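Local coordinates for pheromome Binding Protein (Epiphyas postvittana, PDB 6VQ5), which probably binds and carries hydrophobic odorants such as moth sex pheromones, at residues Leu16-Lys21 against Ser56-Leu61. Numbering follows the deposited sequence.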
loop_
_atom_site.group_PDB
_atom_site.type_symbol
_atom_site.label_atom_id
_atom_site.label_comp_id
_atom_site.label_asym_id
_atom_site.label_seq_id
_atom_site.Cartn_x
_atom_site.Cartn_y
_atom_site.Cartn_z
ATOM N N LEU A 16 -4.089 -10.266 -3.877
ATOM C CA LEU A 16 -4.981 -10.174 -2.683
ATOM C C LEU A 16 -5.486 -11.574 -2.291
ATOM O O LEU A 16 -5.384 -11.923 -1.100
ATOM C CB LEU A 16 -6.157 -9.227 -2.961
ATOM C CG LEU A 16 -7.143 -9.038 -1.805
ATOM C CD1 LEU A 16 -6.412 -8.768 -0.500
ATOM C CD2 LEU A 16 -8.129 -7.911 -2.074
ATOM N N GLU A 17 -6.035 -12.326 -3.253
ATOM C CA GLU A 17 -6.590 -13.692 -3.054
ATOM C C GLU A 17 -5.495 -14.632 -2.559
ATOM O O GLU A 17 -5.788 -15.465 -1.681
ATOM C CB GLU A 17 -7.206 -14.218 -4.347
ATOM C CG GLU A 17 -8.580 -13.647 -4.644
ATOM C CD GLU A 17 -9.585 -13.722 -3.509
ATOM O OE1 GLU A 17 -9.976 -14.819 -3.128
ATOM O OE2 GLU A 17 -9.959 -12.680 -2.988
ATOM N N GLU A 18 -4.290 -14.537 -3.117
ATOM C CA GLU A 18 -3.160 -15.394 -2.682
ATOM C C GLU A 18 -2.882 -15.077 -1.218
ATOM O O GLU A 18 -2.901 -16.017 -0.408
ATOM C CB GLU A 18 -1.912 -15.184 -3.541
ATOM C CG GLU A 18 -1.992 -15.868 -4.887
ATOM C CD GLU A 18 -0.737 -15.727 -5.725
ATOM O OE1 GLU A 18 0.154 -14.951 -5.344
ATOM O OE2 GLU A 18 -0.625 -16.442 -6.741
ATOM N N CYS A 19 -2.689 -13.796 -0.902
ATOM C CA CYS A 19 -2.348 -13.317 0.457
ATOM C C CYS A 19 -3.432 -13.728 1.446
ATOM O O CYS A 19 -3.078 -14.048 2.600
ATOM C CB CYS A 19 -2.121 -11.816 0.445
ATOM S SG CYS A 19 -0.569 -11.423 -0.397
ATOM N N LYS A 20 -4.691 -13.743 1.000
ATOM C CA LYS A 20 -5.862 -14.074 1.857
ATOM C C LYS A 20 -5.691 -15.530 2.323
ATOM O O LYS A 20 -5.860 -15.808 3.519
ATOM C CB LYS A 20 -7.176 -13.792 1.114
ATOM C CG LYS A 20 -8.371 -13.470 1.997
ATOM C CD LYS A 20 -9.726 -13.824 1.393
ATOM C CE LYS A 20 -9.971 -13.208 0.030
ATOM N NZ LYS A 20 -11.314 -13.549 -0.502
ATOM N N LYS A 21 -5.320 -16.425 1.415
ATOM C CA LYS A 21 -5.146 -17.881 1.711
ATOM C C LYS A 21 -3.880 -18.137 2.573
ATOM O O LYS A 21 -3.997 -18.790 3.659
ATOM C CB LYS A 21 -5.038 -18.680 0.414
ATOM C CG LYS A 21 -6.347 -18.896 -0.334
ATOM C CD LYS A 21 -6.166 -19.847 -1.508
ATOM C CE LYS A 21 -7.224 -19.677 -2.580
ATOM N NZ LYS A 21 -7.204 -20.806 -3.550
ATOM N N SER A 56 2.726 -6.529 -1.320
ATOM C CA SER A 56 3.896 -5.704 -1.731
ATOM C C SER A 56 5.040 -6.619 -2.200
ATOM O O SER A 56 5.568 -6.398 -3.304
ATOM C CB SER A 56 4.322 -4.758 -0.615
ATOM O OG SER A 56 3.326 -3.765 -0.371
ATOM N N LYS A 57 5.362 -7.650 -1.419
ATOM C CA LYS A 57 6.385 -8.672 -1.760
ATOM C C LYS A 57 6.045 -9.345 -3.096
ATOM O O LYS A 57 6.929 -9.405 -3.971
ATOM C CB LYS A 57 6.482 -9.707 -0.638
ATOM C CG LYS A 57 7.317 -9.253 0.549
ATOM C CD LYS A 57 7.127 -10.087 1.792
ATOM C CE LYS A 57 8.168 -9.778 2.848
ATOM N NZ LYS A 57 7.946 -10.564 4.085
ATOM N N LYS A 58 4.813 -9.830 -3.245
ATOM C CA LYS A 58 4.347 -10.548 -4.459
ATOM C C LYS A 58 4.379 -9.629 -5.681
ATOM O O LYS A 58 4.548 -10.162 -6.790
ATOM C CB LYS A 58 2.941 -11.104 -4.247
ATOM C CG LYS A 58 2.874 -12.315 -3.328
ATOM C CD LYS A 58 1.465 -12.826 -3.140
ATOM C CE LYS A 58 1.398 -14.064 -2.274
ATOM N NZ LYS A 58 2.061 -15.213 -2.916
ATOM N N LEU A 59 4.227 -8.313 -5.508
ATOM C CA LEU A 59 4.347 -7.339 -6.629
ATOM C C LEU A 59 5.779 -6.798 -6.696
ATOM O O LEU A 59 6.011 -5.892 -7.508
ATOM C CB LEU A 59 3.331 -6.211 -6.440
ATOM C CG LEU A 59 1.866 -6.648 -6.432
ATOM C CD1 LEU A 59 0.960 -5.480 -6.082
ATOM C CD2 LEU A 59 1.472 -7.254 -7.773
ATOM N N GLU A 60 6.692 -7.350 -5.889
ATOM C CA GLU A 60 8.144 -7.017 -5.878
ATOM C C GLU A 60 8.294 -5.511 -5.658
ATOM O O GLU A 60 9.151 -4.884 -6.315
ATOM C CB GLU A 60 8.829 -7.428 -7.185
ATOM C CG GLU A 60 8.482 -8.821 -7.676
ATOM C CD GLU A 60 8.512 -8.914 -9.193
ATOM O OE1 GLU A 60 9.545 -8.525 -9.783
ATOM O OE2 GLU A 60 7.490 -9.335 -9.780
ATOM N N LEU A 61 7.467 -4.971 -4.769
ATOM C CA LEU A 61 7.451 -3.543 -4.372
ATOM C C LEU A 61 8.440 -3.366 -3.215
ATOM O O LEU A 61 9.004 -2.270 -3.093
ATOM C CB LEU A 61 6.013 -3.172 -3.990
ATOM C CG LEU A 61 5.788 -1.753 -3.471
ATOM C CD1 LEU A 61 6.308 -0.715 -4.458
ATOM C CD2 LEU A 61 4.313 -1.519 -3.174
#
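Lys58, in the last turn of helix 46-58, lays its long side chain against Glu18 and Cys19 of helix 13-23, a compact example of a lysine that packs with its methylenes and pairs with its tip. The close-packed part is sulfur on hydrocarbon: Cys19 SG lies 3.7 Å from Lys58 CD, beside the disulfide that SG makes with Cys54. Nearby, Glu18 CB rests 3.7 Å from Lys58 CE. The lysine chain runs out straight and then turns at its last torsion (chi4 -66°), which carries NZ clear of Glu18 CB yet within bonding distance of OE1.

The solvent side is polar and more open. Lys58 NZ donates to Glu18 OE1 over 3.1 Å, closing a salt bridge, but it arrives from above the carboxylate, 48° out of its plane. The stronger polar partner of this ammonium is Glu22, one turn further along helix 13-23, so two acids share NZ. Just beyond Lys58 its helix ends in a Schellman motif, with Glu60 at positive phi and Leu61 N bonded to Ser56 O at 2.8 Å. The Cys19-Cys54 disulfide thus joins the two helices on the buried side, while two acidic partners probably stabilise the positive charge of Lys58 toward solvent.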